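Local coordinates for kinesin-like protein Nod (Drosophila melanogaster, PDB 3DC4) that binds and hydrolyses ATP in its kinesin motor domain, binds microtubules, and is required for distributive segregation of non-exchange chromosomes during meiosis, at residues R25-E30 with F65-P70; T97-G102 with L306-C311. All coordinates share one frame; numbering follows the deposited sequence.

Interaction 1: residues R25-E30 with F65-P70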
ATOM      1  N   ARG A  25       2.966  -0.047  10.655  1.00 20.04           N
ATOM      2  CA  ARG A  25       3.315   1.366  10.684  1.00 20.00           C
ATOM      3  C   ARG A  25       2.262   2.253  10.019  1.00 18.37           C
ATOM      4  O   ARG A  25       1.595   1.845   9.062  1.00 19.01           O
ATOM      5  CB  ARG A  25       4.665   1.576   9.985  1.00 20.51           C
ATOM      6  CG  ARG A  25       5.818   0.718  10.497  1.00 27.18           C
ATOM      7  CD  ARG A  25       6.162   0.997  11.954  1.00 33.35           C
ATOM      8  NE  ARG A  25       7.610   0.989  12.182  1.00 40.72           N
ATOM      9  CZ  ARG A  25       8.415   1.998  11.860  1.00 43.82           C
ATOM     10  NH1 ARG A  25       7.906   3.092  11.305  1.00 44.50           N
ATOM     11  NH2 ARG A  25       9.723   1.916  12.081  1.00 45.17           N
ATOM     12  N   ILE A  26       2.123   3.473  10.526  1.00 17.68           N
ATOM     13  CA  ILE A  26       1.161   4.412   9.970  1.00 18.57           C
ATOM     14  C   ILE A  26       1.814   5.758   9.679  1.00 17.73           C
ATOM     15  O   ILE A  26       2.476   6.355  10.537  1.00 15.52           O
ATOM     16  CB  ILE A  26      -0.028   4.617  10.929  1.00 21.65           C
ATOM     17  CG1 ILE A  26      -0.795   3.296  11.065  1.00 23.20           C
ATOM     18  CG2 ILE A  26      -0.958   5.718  10.394  1.00 20.86           C
ATOM     19  CD1 ILE A  26      -1.943   3.320  12.029  1.00 30.71           C
ATOM     20  N   ALA A  27       1.630   6.222   8.451  1.00 14.63           N
ATOM     21  CA  ALA A  27       2.187   7.490   8.026  1.00 15.53           C
ATOM     22  C   ALA A  27       1.082   8.349   7.426  1.00 15.74           C
ATOM     23  O   ALA A  27       0.090   7.825   6.917  1.00 14.82           O
ATOM     24  CB  ALA A  27       3.269   7.256   6.984  1.00 16.48           C
ATOM     25  N   VAL A  28       1.258   9.664   7.499  1.00 13.41           N
ATOM     26  CA  VAL A  28       0.309  10.605   6.928  1.00 15.01           C
ATOM     27  C   VAL A  28       1.072  11.541   6.010  1.00 15.65           C
ATOM     28  O   VAL A  28       2.169  12.008   6.338  1.00 16.07           O
ATOM     29  CB  VAL A  28      -0.400  11.454   8.010  1.00 15.83           C
ATOM     30  CG1 VAL A  28      -1.375  12.426   7.347  1.00 18.68           C
ATOM     31  CG2 VAL A  28      -1.159  10.540   8.965  1.00 23.60           C
ATOM     32  N   ARG A  29       0.486  11.804   4.849  1.00 15.16           N
ATOM     33  CA  ARG A  29       1.090  12.713   3.889  1.00 14.82           C
ATOM     34  C   ARG A  29       0.084  13.783   3.506  1.00 15.85           C
ATOM     35  O   ARG A  29      -1.002  13.479   3.016  1.00 15.14           O
ATOM     36  CB  ARG A  29       1.539  11.977   2.621  1.00 13.15           C
ATOM     37  CG  ARG A  29       2.346  12.880   1.672  1.00 13.95           C
ATOM     38  CD  ARG A  29       2.791  12.173   0.381  1.00 13.85           C
ATOM     39  NE  ARG A  29       3.855  12.935  -0.288  1.00 14.74           N
ATOM     40  CZ  ARG A  29       4.445  12.580  -1.423  1.00 16.54           C
ATOM     41  NH1 ARG A  29       4.072  11.466  -2.036  1.00 16.14           N
ATOM     42  NH2 ARG A  29       5.423  13.325  -1.928  1.00 20.23           N
ATOM     43  N   GLU A  30       0.459  15.034   3.735  1.00 16.17           N
ATOM     44  CA  GLU A  30      -0.390  16.167   3.410  1.00 17.89           C
ATOM     45  C   GLU A  30      -0.270  16.449   1.917  1.00 17.33           C
ATOM     46  O   GLU A  30       0.837  16.557   1.396  1.00 16.67           O
ATOM     47  CB  GLU A  30       0.060  17.400   4.201  1.00 19.35           C
ATOM     48  CG  GLU A  30      -0.649  18.692   3.807  1.00 20.84           C
ATOM     49  CD  GLU A  30      -0.085  19.906   4.535  1.00 25.11           C
ATOM     50  OE1 GLU A  30       1.153  20.049   4.566  1.00 25.17           O
ATOM     51  OE2 GLU A  30      -0.874  20.716   5.064  1.00 28.92           O
ATOM     52  N   PHE A  65       1.417   9.511  14.825  1.00 17.29           N
ATOM     53  CA  PHE A  65       1.672   8.297  14.068  1.00 19.82           C
ATOM     54  C   PHE A  65       3.164   8.011  14.021  1.00 18.62           C
ATOM     55  O   PHE A  65       3.912   8.478  14.873  1.00 19.73           O
ATOM     56  CB  PHE A  65       1.114   8.456  12.666  1.00 22.51           C
ATOM     57  CG  PHE A  65      -0.335   8.817  12.652  1.00 26.80           C
ATOM     58  CD1 PHE A  65      -1.270   7.980  13.245  1.00 30.31           C
ATOM     59  CD2 PHE A  65      -0.765  10.006  12.082  1.00 29.71           C
ATOM     60  CE1 PHE A  65      -2.617   8.321  13.277  1.00 31.68           C
ATOM     61  CE2 PHE A  65      -2.114  10.356  12.109  1.00 32.07           C
ATOM     62  CZ  PHE A  65      -3.036   9.510  12.708  1.00 29.94           C
ATOM     63  N   ASP A  66       3.598   7.238  13.035  1.00 17.58           N
ATOM     64  CA  ASP A  66       5.014   6.913  12.917  1.00 17.64           C
ATOM     65  C   ASP A  66       5.731   7.884  12.000  1.00 18.28           C
ATOM     66  O   ASP A  66       6.949   8.035  12.076  1.00 19.82           O
ATOM     67  CB  ASP A  66       5.190   5.503  12.375  1.00 18.92           C
ATOM     68  CG  ASP A  66       4.634   4.457  13.315  1.00 21.62           C
ATOM     69  OD1 ASP A  66       3.638   3.798  12.950  1.00 19.00           O
ATOM     70  OD2 ASP A  66       5.180   4.309  14.428  1.00 24.73           O
ATOM     71  N   HIS A  67       4.965   8.533  11.126  1.00 17.58           N
ATOM     72  CA  HIS A  67       5.508   9.488  10.166  1.00 20.16           C
ATOM     73  C   HIS A  67       4.453  10.528   9.834  1.00 19.46           C
ATOM     74  O   HIS A  67       3.298  10.186   9.618  1.00 20.14           O
ATOM     75  CB  HIS A  67       5.896   8.781   8.860  1.00 22.42           C
ATOM     76  CG  HIS A  67       6.936   7.717   9.023  1.00 23.90           C
ATOM     77  ND1 HIS A  67       8.265   8.007   9.248  1.00 24.10           N
ATOM     78  CD2 HIS A  67       6.845   6.366   9.002  1.00 24.99           C
ATOM     79  CE1 HIS A  67       8.947   6.881   9.359  1.00 26.11           C
ATOM     80  NE2 HIS A  67       8.109   5.870   9.213  1.00 24.42           N
ATOM     81  N   ALA A  68       4.844  11.796   9.810  1.00 20.56           N
ATOM     82  CA  ALA A  68       3.923  12.871   9.448  1.00 20.30           C
ATOM     83  C   ALA A  68       4.682  13.710   8.419  1.00 23.16           C
ATOM     84  O   ALA A  68       5.594  14.467   8.769  1.00 24.47           O
ATOM     85  CB  ALA A  68       3.547  13.712  10.673  1.00 21.05           C
ATOM     86  N   PHE A  69       4.304  13.555   7.151  1.00 20.00           N
ATOM     87  CA  PHE A  69       4.955  14.243   6.040  1.00 19.29           C
ATOM     88  C   PHE A  69       4.199  15.462   5.522  1.00 20.51           C
ATOM     89  O   PHE A  69       3.072  15.342   5.040  1.00 18.18           O
ATOM     90  CB  PHE A  69       5.146  13.280   4.860  1.00 19.88           C
ATOM     91  CG  PHE A  69       5.891  12.016   5.201  1.00 20.08           C
ATOM     92  CD1 PHE A  69       7.223  12.062   5.608  1.00 20.71           C
ATOM     93  CD2 PHE A  69       5.268  10.774   5.083  1.00 21.51           C
ATOM     94  CE1 PHE A  69       7.924  10.890   5.886  1.00 20.73           C
ATOM     95  CE2 PHE A  69       5.965   9.594   5.359  1.00 20.88           C
ATOM     96  CZ  PHE A  69       7.291   9.652   5.762  1.00 20.05           C
ATOM     97  N   PRO A  70       4.813  16.655   5.613  1.00 21.69           N
ATOM     98  CA  PRO A  70       4.146  17.864   5.120  1.00 22.72           C
ATOM     99  C   PRO A  70       4.156  17.874   3.591  1.00 21.86           C
ATOM    100  O   PRO A  70       4.870  17.085   2.964  1.00 20.69           O
ATOM    101  CB  PRO A  70       4.982  18.991   5.725  1.00 23.89           C
ATOM    102  CG  PRO A  70       6.347  18.391   5.792  1.00 26.68           C
ATOM    103  CD  PRO A  70       6.069  16.993   6.306  1.00 23.44           C
TER
HETATM  104  O   HOH W   1       4.443  15.637   0.321  1.00 29.96           O

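Interaction 2: residues T97-G102 with L306-C311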
ATOM      1  N   THR A  97       3.241  -5.067   2.825  1.00 16.82           N
ATOM      2  CA  THR A  97       2.119  -4.357   2.227  1.00 16.96           C
ATOM      3  C   THR A  97       2.196  -2.865   2.554  1.00 16.47           C
ATOM      4  O   THR A  97       2.365  -2.484   3.707  1.00 16.90           O
ATOM      5  CB  THR A  97       0.778  -4.912   2.739  1.00 16.32           C
ATOM      6  OG1 THR A  97       0.682  -6.304   2.396  1.00 16.44           O
ATOM      7  CG2 THR A  97      -0.390  -4.159   2.122  1.00 17.18           C
ATOM      8  N   ALA A  98       2.113  -2.029   1.526  1.00 16.84           N
ATOM      9  CA  ALA A  98       2.131  -0.582   1.706  1.00 17.35           C
ATOM     10  C   ALA A  98       0.804  -0.162   1.092  1.00 18.08           C
ATOM     11  O   ALA A  98       0.557  -0.375  -0.097  1.00 18.77           O
ATOM     12  CB  ALA A  98       3.315   0.056   0.960  1.00 19.02           C
ATOM     13  N   LEU A  99      -0.056   0.424   1.916  1.00 14.97           N
ATOM     14  CA  LEU A  99      -1.377   0.821   1.464  1.00 15.07           C
ATOM     15  C   LEU A  99      -1.704   2.291   1.644  1.00 14.10           C
ATOM     16  O   LEU A  99      -1.595   2.840   2.743  1.00 14.05           O
ATOM     17  CB  LEU A  99      -2.424  -0.049   2.173  1.00 17.60           C
ATOM     18  CG  LEU A  99      -3.914   0.165   1.913  1.00 20.84           C
ATOM     19  CD1 LEU A  99      -4.658  -1.115   2.262  1.00 22.69           C
ATOM     20  CD2 LEU A  99      -4.435   1.340   2.739  1.00 19.80           C
ATOM     21  N   ALA A 100      -2.114   2.917   0.546  1.00 11.95           N
ATOM     22  CA  ALA A 100      -2.483   4.321   0.564  1.00 13.13           C
ATOM     23  C   ALA A 100      -4.003   4.391   0.614  1.00 15.30           C
ATOM     24  O   ALA A 100      -4.709   3.669  -0.106  1.00 14.64           O
ATOM     25  CB  ALA A 100      -1.970   5.031  -0.702  1.00 13.16           C
ATOM     26  N   TYR A 101      -4.508   5.261   1.472  1.00 13.26           N
ATOM     27  CA  TYR A 101      -5.943   5.433   1.603  1.00 15.11           C
ATOM     28  C   TYR A 101      -6.225   6.895   1.882  1.00 15.00           C
ATOM     29  O   TYR A 101      -5.319   7.667   2.210  1.00 16.83           O
ATOM     30  CB  TYR A 101      -6.490   4.579   2.746  1.00 13.25           C
ATOM     31  CG  TYR A 101      -6.200   5.113   4.134  1.00 15.89           C
ATOM     32  CD1 TYR A 101      -4.978   4.861   4.767  1.00 12.63           C
ATOM     33  CD2 TYR A 101      -7.167   5.841   4.836  1.00 15.75           C
ATOM     34  CE1 TYR A 101      -4.735   5.317   6.072  1.00 14.95           C
ATOM     35  CE2 TYR A 101      -6.935   6.299   6.136  1.00 15.55           C
ATOM     36  CZ  TYR A 101      -5.718   6.033   6.750  1.00 14.00           C
ATOM     37  OH  TYR A 101      -5.471   6.456   8.037  1.00 16.03           O
ATOM     38  N   GLY A 102      -7.488   7.275   1.746  1.00 16.52           N
ATOM     39  CA  GLY A 102      -7.852   8.650   1.988  1.00 16.78           C
ATOM     40  C   GLY A 102      -8.708   9.183   0.863  1.00 18.30           C
ATOM     41  O   GLY A 102      -8.970   8.488  -0.115  1.00 17.17           O
ATOM     42  N   LEU A 306       3.020  -4.376   7.602  1.00 17.00           N
ATOM     43  CA  LEU A 306       1.900  -3.589   7.102  1.00 18.25           C
ATOM     44  C   LEU A 306       2.148  -2.108   7.358  1.00 19.25           C
ATOM     45  O   LEU A 306       2.369  -1.693   8.495  1.00 18.36           O
ATOM     46  CB  LEU A 306       0.601  -4.035   7.784  1.00 20.26           C
ATOM     47  CG  LEU A 306      -0.693  -3.273   7.485  1.00 19.40           C
ATOM     48  CD1 LEU A 306      -0.968  -3.278   5.996  1.00 22.13           C
ATOM     49  CD2 LEU A 306      -1.852  -3.909   8.250  1.00 21.49           C
ATOM     50  N   THR A 307       2.122  -1.316   6.290  1.00 17.35           N
ATOM     51  CA  THR A 307       2.338   0.120   6.406  1.00 16.84           C
ATOM     52  C   THR A 307       1.210   0.901   5.736  1.00 16.52           C
ATOM     53  O   THR A 307       0.910   0.707   4.553  1.00 16.51           O
ATOM     54  CB  THR A 307       3.682   0.539   5.781  1.00 17.61           C
ATOM     55  OG1 THR A 307       4.757  -0.052   6.525  1.00 21.05           O
ATOM     56  CG2 THR A 307       3.832   2.063   5.810  1.00 18.06           C
ATOM     57  N   PHE A 308       0.582   1.774   6.519  1.00 13.11           N
ATOM     58  CA  PHE A 308      -0.521   2.618   6.060  1.00 14.42           C
ATOM     59  C   PHE A 308      -0.019   3.993   5.674  1.00 14.60           C
ATOM     60  O   PHE A 308       0.821   4.563   6.370  1.00 15.19           O
ATOM     61  CB  PHE A 308      -1.544   2.830   7.179  1.00 16.38           C
ATOM     62  CG  PHE A 308      -2.389   1.636   7.480  1.00 16.77           C
ATOM     63  CD1 PHE A 308      -3.564   1.409   6.767  1.00 19.65           C
ATOM     64  CD2 PHE A 308      -2.043   0.767   8.507  1.00 19.79           C
ATOM     65  CE1 PHE A 308      -4.390   0.336   7.084  1.00 19.59           C
ATOM     66  CE2 PHE A 308      -2.861  -0.311   8.835  1.00 17.26           C
ATOM     67  CZ  PHE A 308      -4.040  -0.526   8.117  1.00 17.42           C
ATOM     68  N   LEU A 309      -0.535   4.530   4.578  1.00 13.66           N
ATOM     69  CA  LEU A 309      -0.173   5.877   4.162  1.00 13.90           C
ATOM     70  C   LEU A 309      -1.479   6.629   4.007  1.00 13.79           C
ATOM     71  O   LEU A 309      -2.215   6.426   3.032  1.00 15.04           O
ATOM     72  CB  LEU A 309       0.589   5.893   2.832  1.00 14.35           C
ATOM     73  CG  LEU A 309       0.956   7.294   2.308  1.00 15.62           C
ATOM     74  CD1 LEU A 309       1.841   8.023   3.321  1.00 16.81           C
ATOM     75  CD2 LEU A 309       1.707   7.164   0.978  1.00 18.94           C
ATOM     76  N   ALA A 310      -1.782   7.466   4.994  1.00 12.96           N
ATOM     77  CA  ALA A 310      -2.998   8.278   4.981  1.00 13.56           C
ATOM     78  C   ALA A 310      -2.688   9.545   4.219  1.00 13.12           C
ATOM     79  O   ALA A 310      -1.789  10.289   4.588  1.00 14.77           O
ATOM     80  CB  ALA A 310      -3.406   8.643   6.406  1.00 14.00           C
ATOM     81  N   CYS A 311      -3.416   9.780   3.144  1.00 12.53           N
ATOM     82  CA  CYS A 311      -3.211  10.982   2.361  1.00 13.37           C
ATOM     83  C   CYS A 311      -4.361  11.907   2.720  1.00 14.62           C
ATOM     84  O   CYS A 311      -5.517  11.484   2.698  1.00 13.76           O
ATOM     85  CB  CYS A 311      -3.246  10.652   0.867  1.00 14.88           C
ATOM     86  SG  CYS A 311      -1.808   9.606   0.308  1.00 17.87           S
TER

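Interaction 1: residues R25-E30 with F65-P70
Asp66 CG is anti to its own carbonyl carbon (chi1 -64°), beside the backbone N, and from there the carboxylate meets the backbone of Ile26. Asp66 OD1 accepts the N-H of Ile26 at 2.9 Å through its anti lone pair, while Asp66 N donates to Ile26 O at 2.9 Å, so that the residue grips both polar atoms of Ile26. His67 N adds a weak bond to the same carbonyl, and OD1 also forms a salt bridge with Lys333 of helix 319-335. Arg25, bent at chi2 and chi3, crosses Asp66 at about a right angle; its NH1 stays 4.3 Å from Asp66 OD2, with no N-H pointing at the oxygen, so that opposite charges lie near each other, beyond salt-bridge distance. Past this loop residue the two chains run as parallel beta strands at the margin of the central sheet of the kinesin motor domain. Val28 N donates to His67 O, Phe69 N to Val28 O at 2.8 Å, and Glu30 N to Phe69 O at 2.9 Å. On one face, Ala27 CB rests against His67 CB at 3.6 Å and touches CE2 of the Phe69 ring; Leu82 and Met78 of helix 75-82 pack on this side. On the other, Ile26 CG2 lies 3.7 Å from Phe65 CD1, and Leu326 of helix 319-335 touches both Val28 and Phe65. Arg29 extends fully from the strand to touch the bound ADP. Its NE donates to a water, in the guanidinium plane, that also lies within hydrogen-bonding distance of Pro70 O, while NH1 is hydrogen-bonded to Gln75 and Ser111 and NH2 to Ile73 O.

Interaction 2: residues T97-G102 with L306-C311
Two parallel strands in the middle of the motor domain's central sheet meet here, one of them leading straight into the nucleotide-binding loop. Their backbones are laced by five hydrogen bonds that alternate in direction: Thr307 N to Thr97 O, Leu99 N to Thr307 O, Leu309 N to Leu99 O at 2.7 Å, Tyr101 N to Leu309 O, and Cys311 N to Tyr101 O at 3.0 Å. Side chains pair off across this ladder. Leu99 and Phe308 lie side by side and point the same way, Leu99 CD2 being 4.1 Å from Phe308 CD1, and Ile271 of helix 267-279 packs on both. Thr97 and Leu306 run alongside each other in the same manner, with Leu306 CD1 against CB and CG2 of the threonine, whose OG1 is hydrogen-bonded to Asn238 ND2. Tyr101 departs from the pattern: its CG sits between the backbone N and the carbonyl carbon (chi1 75°), and the ring lies over the partner strand. Ala310 CA lies over the ring face, 4.0 Å from the centroid of Tyr101, in a CH-pi contact, while Ala310 CB reaches Tyr101 OH at 3.4 Å. The hydroxyl is hydrogen-bonded to Thr325 O, and Phe328 meets the ring edge-to-face. On the other face Ala98 and Ala100, beside Thr307 and Leu309, are touched by Met112 of helix 108-112. Gly102, whose backbone (phi 132°) is one a side chain would crowd, follows Tyr101, and its carbonyl accepts from Lys108 NZ, an arrangement typical of the strand-loop-helix of a P-loop NTPase.

In the fold
Both interactions belong to one sheet, in which strands 23-30 and 305-312 are neighbours, joined by probable backbone hydrogen bonds from Ala310 N to Ala27 O and from Phe308 N to Arg25 O. Interaction 2 lies near the middle of the domain and is wholly buried, its cross-strand chemistry confined to backbone bonds and apolar or aromatic packing. Interaction 1 sits further out, buried for the most part but with Arg25 exposed, and adds carboxylate, guanidinium and water contacts to its strand pairing. Helix 319-335 covers the same side of both, reaching Phe65 in one and Tyr101 in the other. At their C-terminal ends both approach the nucleotide, 25-30 through Arg29 and 97-102 through Gly102 of the predicted ATP site.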